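Local coordinates for 11S globulin seed storage protein (Amaranthus hypochondriacus, PDB 3QAC) that probably serves as a nutrient reservoir in the seed, a storage globulin whose acidic and basic chains derive from one precursor, at residues S312-A326 and E396-F408. Residues are numbered along the deposited sequence; the frame is centred on the assembly and turned at random.
Sequences SFNLPILRHLRLSAA and EWVSFKTSENAMF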
ATOM      1  N   SER A 312     -15.904   7.288  -5.053  1.00 32.60           N
ATOM      2  CA  SER A 312     -16.355   6.550  -3.885  1.00 42.51           C
ATOM      3  C   SER A 312     -17.700   7.033  -3.345  1.00 42.55           C
ATOM      4  O   SER A 312     -18.302   6.365  -2.515  1.00 47.84           O
ATOM      5  CB  SER A 312     -15.315   6.656  -2.773  1.00 46.11           C
ATOM      6  OG  SER A 312     -14.098   6.051  -3.152  1.00 44.19           O
ATOM      7  N   PHE A 313     -18.159   8.191  -3.807  1.00 45.64           N
ATOM      8  CA  PHE A 313     -19.421   8.764  -3.330  1.00 49.26           C
ATOM      9  C   PHE A 313     -20.629   8.252  -4.109  1.00 47.93           C
ATOM     10  O   PHE A 313     -21.641   7.896  -3.520  1.00 45.17           O
ATOM     11  CB  PHE A 313     -19.356  10.292  -3.325  1.00 46.24           C
ATOM     12  CG  PHE A 313     -18.112  10.812  -2.684  1.00 57.02           C
ATOM     13  CD1 PHE A 313     -17.944  10.731  -1.309  1.00 63.03           C
ATOM     14  CD2 PHE A 313     -17.080  11.329  -3.456  1.00 59.27           C
ATOM     15  CE1 PHE A 313     -16.776  11.178  -0.711  1.00 69.04           C
ATOM     16  CE2 PHE A 313     -15.909  11.787  -2.872  1.00 62.79           C
ATOM     17  CZ  PHE A 313     -15.754  11.708  -1.494  1.00 70.63           C
ATOM     18  N   ASN A 314     -20.531   8.183  -5.427  1.00 39.68           N
ATOM     19  CA  ASN A 314     -21.627   7.581  -6.165  1.00 42.43           C
ATOM     20  C   ASN A 314     -21.424   6.087  -6.391  1.00 43.92           C
ATOM     21  O   ASN A 314     -22.367   5.375  -6.717  1.00 47.00           O
ATOM     22  CB  ASN A 314     -21.901   8.326  -7.473  1.00 44.47           C
ATOM     23  CG  ASN A 314     -20.640   8.570  -8.275  1.00 45.30           C
ATOM     24  OD1 ASN A 314     -20.514   9.579  -8.968  1.00 49.03           O
ATOM     25  ND2 ASN A 314     -19.696   7.660  -8.163  1.00 38.81           N
ATOM     26  N   LEU A 315     -20.193   5.611  -6.218  1.00 45.48           N
ATOM     27  CA  LEU A 315     -19.920   4.175  -6.296  1.00 41.23           C
ATOM     28  C   LEU A 315     -19.047   3.781  -5.111  1.00 44.49           C
ATOM     29  O   LEU A 315     -17.809   3.771  -5.204  1.00 39.12           O
ATOM     30  CB  LEU A 315     -19.256   3.812  -7.627  1.00 41.66           C
ATOM     31  CG  LEU A 315     -19.294   2.331  -8.027  1.00 42.80           C
ATOM     32  CD1 LEU A 315     -20.577   1.676  -7.575  1.00 48.97           C
ATOM     33  CD2 LEU A 315     -19.131   2.159  -9.517  1.00 43.77           C
ATOM     34  N   PRO A 316     -19.696   3.475  -3.974  1.00 44.42           N
ATOM     35  CA  PRO A 316     -18.991   3.299  -2.692  1.00 46.85           C
ATOM     36  C   PRO A 316     -17.969   2.164  -2.707  1.00 40.49           C
ATOM     37  O   PRO A 316     -16.953   2.262  -2.030  1.00 37.47           O
ATOM     38  CB  PRO A 316     -20.126   3.009  -1.696  1.00 44.03           C
ATOM     39  CG  PRO A 316     -21.357   3.638  -2.336  1.00 47.05           C
ATOM     40  CD  PRO A 316     -21.160   3.392  -3.820  1.00 47.64           C
ATOM     41  N   ILE A 317     -18.233   1.115  -3.478  1.00 35.30           N
ATOM     42  CA  ILE A 317     -17.291   0.008  -3.587  1.00 38.69           C
ATOM     43  C   ILE A 317     -15.900   0.533  -4.003  1.00 44.26           C
ATOM     44  O   ILE A 317     -14.877  -0.032  -3.631  1.00 45.83           O
ATOM     45  CB  ILE A 317     -17.816  -1.074  -4.564  1.00 39.59           C
ATOM     46  CG1 ILE A 317     -16.952  -2.328  -4.528  1.00 41.58           C
ATOM     47  CG2 ILE A 317     -17.888  -0.543  -5.981  1.00 43.84           C
ATOM     48  CD1 ILE A 317     -16.786  -2.921  -3.164  1.00 44.62           C
ATOM     49  N   LEU A 318     -15.859   1.642  -4.733  1.00 34.20           N
ATOM     50  CA  LEU A 318     -14.583   2.167  -5.183  1.00 38.59           C
ATOM     51  C   LEU A 318     -13.714   2.561  -4.003  1.00 46.80           C
ATOM     52  O   LEU A 318     -12.519   2.821  -4.161  1.00 41.04           O
ATOM     53  CB  LEU A 318     -14.775   3.360  -6.114  1.00 35.83           C
ATOM     54  CG  LEU A 318     -15.515   2.988  -7.391  1.00 37.55           C
ATOM     55  CD1 LEU A 318     -15.675   4.202  -8.294  1.00 37.89           C
ATOM     56  CD2 LEU A 318     -14.764   1.866  -8.078  1.00 38.21           C
ATOM     57  N   ARG A 319     -14.319   2.641  -2.820  1.00 42.81           N
ATOM     58  CA  ARG A 319     -13.545   2.878  -1.616  1.00 44.56           C
ATOM     59  C   ARG A 319     -12.612   1.678  -1.455  1.00 42.23           C
ATOM     60  O   ARG A 319     -11.476   1.808  -1.016  1.00 46.26           O
ATOM     61  CB  ARG A 319     -14.470   3.025  -0.400  1.00 52.16           C
ATOM     62  CG  ARG A 319     -13.913   3.850   0.767  1.00 57.54           C
ATOM     63  CD  ARG A 319     -14.896   4.972   1.178  1.00 61.33           C
ATOM     64  NE  ARG A 319     -16.289   4.578   0.944  1.00 61.27           N
ATOM     65  CZ  ARG A 319     -17.295   5.416   0.689  1.00 57.29           C
ATOM     66  NH1 ARG A 319     -18.508   4.925   0.479  1.00 57.39           N
ATOM     67  NH2 ARG A 319     -17.102   6.732   0.626  1.00 54.06           N
ATOM     68  N   HIS A 320     -13.093   0.506  -1.831  1.00 36.68           N
ATOM     69  CA  HIS A 320     -12.278  -0.694  -1.701  1.00 47.92           C
ATOM     70  C   HIS A 320     -11.277  -0.889  -2.844  1.00 42.44           C
ATOM     71  O   HIS A 320     -10.125  -1.251  -2.608  1.00 41.26           O
ATOM     72  CB  HIS A 320     -13.141  -1.940  -1.497  1.00 46.25           C
ATOM     73  CG  HIS A 320     -13.400  -2.243  -0.057  1.00 61.47           C
ATOM     74  ND1 HIS A 320     -12.491  -2.914   0.736  1.00 64.59           N
ATOM     75  CD2 HIS A 320     -14.447  -1.929   0.746  1.00 66.11           C
ATOM     76  CE1 HIS A 320     -12.978  -3.020   1.961  1.00 74.91           C
ATOM     77  NE2 HIS A 320     -14.163  -2.433   1.993  1.00 74.67           N
ATOM     78  N   LEU A 321     -11.715  -0.638  -4.069  1.00 36.21           N
ATOM     79  CA  LEU A 321     -10.833  -0.787  -5.215  1.00 40.65           C
ATOM     80  C   LEU A 321      -9.785   0.313  -5.306  1.00 39.91           C
ATOM     81  O   LEU A 321      -8.739   0.105  -5.893  1.00 38.34           O
ATOM     82  CB  LEU A 321     -11.630  -0.829  -6.508  1.00 40.64           C
ATOM     83  CG  LEU A 321     -12.779  -1.827  -6.588  1.00 42.88           C
ATOM     84  CD1 LEU A 321     -12.786  -2.368  -8.001  1.00 39.56           C
ATOM     85  CD2 LEU A 321     -12.619  -2.936  -5.572  1.00 39.90           C
ATOM     86  N   ARG A 322     -10.063   1.475  -4.724  1.00 34.33           N
ATOM     87  CA  ARG A 322      -9.188   2.624  -4.867  1.00 36.68           C
ATOM     88  C   ARG A 322      -8.973   2.947  -6.352  1.00 42.41           C
ATOM     89  O   ARG A 322      -7.860   3.238  -6.809  1.00 42.27           O
ATOM     90  CB  ARG A 322      -7.852   2.376  -4.158  1.00 47.27           C
ATOM     91  CG  ARG A 322      -7.982   2.130  -2.647  1.00 49.05           C
ATOM     92  CD  ARG A 322      -6.635   1.701  -2.053  1.00 57.29           C
ATOM     93  NE  ARG A 322      -6.757   1.180  -0.688  1.00 69.12           N
ATOM     94  CZ  ARG A 322      -5.757   0.621  -0.003  1.00 70.17           C
ATOM     95  NH1 ARG A 322      -4.547   0.507  -0.547  1.00 61.04           N
ATOM     96  NH2 ARG A 322      -5.967   0.174   1.232  1.00 71.75           N
ATOM     97  N   LEU A 323     -10.048   2.870  -7.116  1.00 36.92           N
ATOM     98  CA  LEU A 323     -10.016   3.375  -8.469  1.00 34.43           C
ATOM     99  C   LEU A 323     -11.145   4.368  -8.602  1.00 40.46           C
ATOM    100  O   LEU A 323     -12.096   4.383  -7.788  1.00 34.42           O
ATOM    101  CB  LEU A 323     -10.186   2.247  -9.473  1.00 30.19           C
ATOM    102  CG  LEU A 323      -9.091   1.180  -9.328  1.00 32.70           C
ATOM    103  CD1 LEU A 323      -9.467  -0.083 -10.022  1.00 29.93           C
ATOM    104  CD2 LEU A 323      -7.753   1.704  -9.848  1.00 29.58           C
ATOM    105  N   SER A 324     -11.030   5.209  -9.620  1.00 35.15           N
ATOM    106  CA  SER A 324     -12.122   6.059 -10.012  1.00 36.62           C
ATOM    107  C   SER A 324     -12.163   6.121 -11.524  1.00 38.52           C
ATOM    108  O   SER A 324     -11.364   5.487 -12.205  1.00 35.95           O
ATOM    109  CB  SER A 324     -12.007   7.444  -9.372  1.00 37.83           C
ATOM    110  OG  SER A 324     -10.660   7.831  -9.237  1.00 42.45           O
ATOM    111  N   ALA A 325     -13.123   6.868 -12.046  1.00 42.42           N
ATOM    112  CA  ALA A 325     -13.354   6.908 -13.477  1.00 38.85           C
ATOM    113  C   ALA A 325     -14.030   8.221 -13.804  1.00 40.29           C
ATOM    114  O   ALA A 325     -14.572   8.890 -12.917  1.00 39.29           O
ATOM    115  CB  ALA A 325     -14.223   5.748 -13.906  1.00 36.11           C
ATOM    116  N   ALA A 326     -13.956   8.614 -15.069  1.00 39.20           N
ATOM    117  CA  ALA A 326     -14.763   9.718 -15.561  1.00 38.25           C
ATOM    118  C   ALA A 326     -15.114   9.481 -17.012  1.00 39.11           C
ATOM    119  O   ALA A 326     -14.394   8.790 -17.744  1.00 40.47           O
ATOM    120  CB  ALA A 326     -14.037  11.023 -15.403  1.00 34.36           C
ATOM    121  N   GLU A 396     -15.134  12.163 -27.244  1.00 39.72           N
ATOM    122  CA  GLU A 396     -15.702  11.575 -26.047  1.00 40.97           C
ATOM    123  C   GLU A 396     -14.803  10.462 -25.570  1.00 43.44           C
ATOM    124  O   GLU A 396     -14.342   9.638 -26.353  1.00 42.71           O
ATOM    125  CB  GLU A 396     -17.111  11.065 -26.338  1.00 43.91           C
ATOM    126  CG  GLU A 396     -17.881  12.066 -27.189  1.00 46.77           C
ATOM    127  OE1 GLU A 396     -19.783  10.783 -26.691  1.00 49.53           O
ATOM    128  OE2 GLU A 396     -19.969  12.377 -28.187  1.00 44.71           O
ATOM    129  N   TRP A 397     -14.552  10.444 -24.273  1.00 42.29           N
ATOM    130  CA  TRP A 397     -13.588   9.522 -23.726  1.00 39.25           C
ATOM    131  C   TRP A 397     -14.039   9.000 -22.376  1.00 39.06           C
ATOM    132  O   TRP A 397     -14.794   9.653 -21.666  1.00 38.23           O
ATOM    133  CB  TRP A 397     -12.275  10.260 -23.544  1.00 39.68           C
ATOM    134  CG  TRP A 397     -12.288  11.245 -22.401  1.00 38.84           C
ATOM    135  CD1 TRP A 397     -11.862  11.021 -21.126  1.00 35.68           C
ATOM    136  CD2 TRP A 397     -12.721  12.611 -22.439  1.00 39.92           C
ATOM    137  NE1 TRP A 397     -11.994  12.157 -20.371  1.00 35.93           N
ATOM    138  CE2 TRP A 397     -12.519  13.149 -21.154  1.00 39.28           C
ATOM    139  CE3 TRP A 397     -13.255  13.434 -23.438  1.00 41.33           C
ATOM    140  CZ2 TRP A 397     -12.845  14.465 -20.836  1.00 44.52           C
ATOM    141  CZ3 TRP A 397     -13.570  14.743 -23.125  1.00 40.44           C
ATOM    142  CH2 TRP A 397     -13.368  15.245 -21.837  1.00 45.56           C
ATOM    143  N   VAL A 398     -13.584   7.807 -22.038  1.00 39.19           N
ATOM    144  CA  VAL A 398     -13.639   7.361 -20.671  1.00 36.50           C
ATOM    145  C   VAL A 398     -12.218   7.336 -20.112  1.00 38.87           C
ATOM    146  O   VAL A 398     -11.276   6.882 -20.775  1.00 36.92           O
ATOM    147  CB  VAL A 398     -14.327   6.002 -20.524  1.00 41.44           C
ATOM    148  CG1 VAL A 398     -14.177   5.490 -19.099  1.00 38.37           C
ATOM    149  CG2 VAL A 398     -15.803   6.109 -20.893  1.00 34.23           C
ATOM    150  N   SER A 399     -12.079   7.871 -18.907  1.00 32.97           N
ATOM    151  CA  SER A 399     -10.823   7.880 -18.188  1.00 37.74           C
ATOM    152  C   SER A 399     -10.895   6.907 -17.019  1.00 36.29           C
ATOM    153  O   SER A 399     -11.709   7.066 -16.107  1.00 34.54           O
ATOM    154  CB  SER A 399     -10.521   9.285 -17.671  1.00 39.52           C
ATOM    155  OG  SER A 399     -10.160  10.154 -18.722  1.00 39.53           O
ATOM    156  N   PHE A 400     -10.045   5.888 -17.050  1.00 35.59           N
ATOM    157  CA  PHE A 400      -9.941   4.981 -15.919  1.00 32.12           C
ATOM    158  C   PHE A 400      -8.829   5.572 -15.070  1.00 34.70           C
ATOM    159  O   PHE A 400      -7.799   5.984 -15.593  1.00 37.44           O
ATOM    160  CB  PHE A 400      -9.628   3.571 -16.411  1.00 38.27           C
ATOM    161  CG  PHE A 400     -10.651   3.031 -17.385  1.00 35.38           C
ATOM    162  CD1 PHE A 400     -10.532   3.274 -18.747  1.00 38.24           C
ATOM    163  CD2 PHE A 400     -11.748   2.296 -16.932  1.00 35.96           C
ATOM    164  CE1 PHE A 400     -11.481   2.783 -19.630  1.00 36.81           C
ATOM    165  CE2 PHE A 400     -12.689   1.801 -17.809  1.00 31.43           C
ATOM    166  CZ  PHE A 400     -12.563   2.040 -19.148  1.00 33.63           C
ATOM    167  N   LYS A 401      -9.055   5.706 -13.774  1.00 36.33           N
ATOM    168  CA  LYS A 401      -8.090   6.405 -12.940  1.00 34.91           C
ATOM    169  C   LYS A 401      -7.568   5.488 -11.856  1.00 37.64           C
ATOM    170  O   LYS A 401      -8.344   4.836 -11.146  1.00 34.47           O
ATOM    171  CB  LYS A 401      -8.708   7.651 -12.323  1.00 37.29           C
ATOM    172  CG  LYS A 401      -8.859   8.816 -13.297  1.00 42.24           C
ATOM    173  CD  LYS A 401     -10.045   9.707 -12.944  1.00 42.47           C
ATOM    174  CE  LYS A 401      -9.871  11.139 -13.473  1.00 57.02           C
ATOM    175  NZ  LYS A 401     -10.291  11.346 -14.889  1.00 52.06           N
ATOM    176  N   THR A 402      -6.246   5.450 -11.729  1.00 30.41           N
ATOM    177  CA  THR A 402      -5.589   4.485 -10.857  1.00 30.41           C
ATOM    178  C   THR A 402      -5.563   4.898  -9.394  1.00 32.32           C
ATOM    179  O   THR A 402      -4.623   4.567  -8.694  1.00 32.87           O
ATOM    180  CB  THR A 402      -4.141   4.246 -11.286  1.00 30.77           C
ATOM    181  OG1 THR A 402      -3.408   5.459 -11.125  1.00 28.09           O
ATOM    182  CG2 THR A 402      -4.080   3.820 -12.750  1.00 32.49           C
ATOM    183  N   SER A 403      -6.568   5.634  -8.926  1.00 34.60           N
ATOM    184  CA  SER A 403      -6.717   5.809  -7.481  1.00 36.72           C
ATOM    185  C   SER A 403      -8.115   6.196  -7.093  1.00 39.85           C
ATOM    186  O   SER A 403      -8.959   6.459  -7.937  1.00 36.39           O
ATOM    187  CB  SER A 403      -5.747   6.843  -6.923  1.00 38.19           C
ATOM    188  OG  SER A 403      -6.235   8.150  -7.133  1.00 41.03           O
ATOM    189  N   GLU A 404      -8.337   6.221  -5.786  1.00 43.18           N
ATOM    190  CA  GLU A 404      -9.626   6.560  -5.229  1.00 41.25           C
ATOM    191  C   GLU A 404      -9.879   8.049  -5.455  1.00 35.95           C
ATOM    192  O   GLU A 404      -8.977   8.862  -5.311  1.00 38.43           O
ATOM    193  CB  GLU A 404      -9.637   6.218  -3.739  1.00 40.61           C
ATOM    194  CG  GLU A 404     -10.826   6.787  -2.998  1.00 47.20           C
ATOM    195  CD  GLU A 404     -11.096   6.075  -1.693  1.00 52.13           C
ATOM    196  OE1 GLU A 404     -10.120   5.568  -1.080  1.00 52.46           O
ATOM    197  OE2 GLU A 404     -12.285   6.021  -1.288  1.00 46.99           O
ATOM    198  N   ASN A 405     -11.096   8.401  -5.848  1.00 42.24           N
ATOM    199  CA  ASN A 405     -11.451   9.809  -5.988  1.00 44.98           C
ATOM    200  C   ASN A 405     -10.284  10.592  -6.555  1.00 47.25           C
ATOM    201  O   ASN A 405      -9.810  11.547  -5.929  1.00 48.91           O
ATOM    202  CB  ASN A 405     -11.797  10.425  -4.636  1.00 46.37           C
ATOM    203  CG  ASN A 405     -12.609   9.503  -3.760  1.00 48.91           C
ATOM    204  OD1 ASN A 405     -12.237   9.251  -2.616  1.00 55.57           O
ATOM    205  ND2 ASN A 405     -13.726   9.006  -4.281  1.00 41.34           N
ATOM    206  N   ALA A 406      -9.794  10.162  -7.712  1.00 45.88           N
ATOM    207  CA  ALA A 406      -8.792  10.927  -8.426  1.00 44.39           C
ATOM    208  C   ALA A 406      -9.346  12.336  -8.597  1.00 47.15           C
ATOM    209  O   ALA A 406     -10.523  12.528  -8.880  1.00 45.45           O
ATOM    210  CB  ALA A 406      -8.488  10.291  -9.786  1.00 36.99           C
ATOM    211  N   MET A 407      -8.485  13.317  -8.409  1.00 48.81           N
ATOM    212  CA  MET A 407      -8.875  14.698  -8.479  1.00 46.33           C
ATOM    213  C   MET A 407      -7.974  15.299  -9.521  1.00 41.16           C
ATOM    214  O   MET A 407      -6.800  14.955  -9.576  1.00 40.05           O
ATOM    215  CB  MET A 407      -8.542  15.366  -7.157  1.00 46.42           C
ATOM    216  CG  MET A 407      -9.384  16.553  -6.835  1.00 53.37           C
ATOM    217  SD  MET A 407     -10.526  16.081  -5.526  1.00 86.53           S
ATOM    218  CE  MET A 407     -12.083  16.007  -6.427  1.00 63.77           C
ATOM    219  N   PHE A 408      -8.488  16.207 -10.334  1.00 35.89           N
ATOM    220  CA  PHE A 408      -7.607  16.901 -11.240  1.00 38.96           C
ATOM    221  C   PHE A 408      -7.673  18.381 -10.973  1.00 37.73           C
ATOM    222  O   PHE A 408      -8.525  18.832 -10.226  1.00 42.96           O
ATOM    223  CB  PHE A 408      -7.936  16.586 -12.695  1.00 41.48           C
ATOM    224  CG  PHE A 408      -9.232  17.166 -13.166  1.00 39.51           C
ATOM    225  CD1 PHE A 408      -9.316  18.488 -13.550  1.00 40.45           C
ATOM    226  CD2 PHE A 408     -10.359  16.380 -13.253  1.00 45.02           C
ATOM    227  CE1 PHE A 408     -10.513  19.018 -14.008  1.00 46.37           C
ATOM    228  CE2 PHE A 408     -11.567  16.911 -13.701  1.00 44.76           C
ATOM    229  CZ  PHE A 408     -11.637  18.221 -14.086  1.00 41.39           C
TER
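Four backbone hydrogen bonds zip S324 and A326 to K401 and S399, the straightest running from S399 N to A326 O (2.7 Å, 172° at the hydrogen). Between these two hydrogen-bonded pairs, A325 and F400 form a non-hydrogen-bonded pair whose side chains leave by the other face. The strands 324-330 and 394-401 are thereby central neighbours in one antiparallel sheet of the second cupin domain, a beta-barrel fold; A325 bonds to V310 on its far side.

Where 394-401 ends, the side chain of S324 takes over. With chi1 at 34°, S324 OG lies between backbone N and carbonyl carbon, giving its proton to S403 O (2.5 Å) and accepting A406 N (2.9 Å), and so ties S403 and A406, two points of the loop that follows the strand, to S324.

Farther out, the side chain of E404 extends to S312 and R319, at helix 318-321, with its CG anti to the backbone N. E404 OE2 accepts S312 OG at 2.6 Å, from the anti side and 26° out of the carboxylate plane, while R319 CG packs against the same oxygen at 3.4 Å. Shortening E404 to an alanine is likely to leave the buried S312 hydroxyl without this acceptor and open a gap beside R319.

L323 CD2 lies against T402 CA at 3.7 Å.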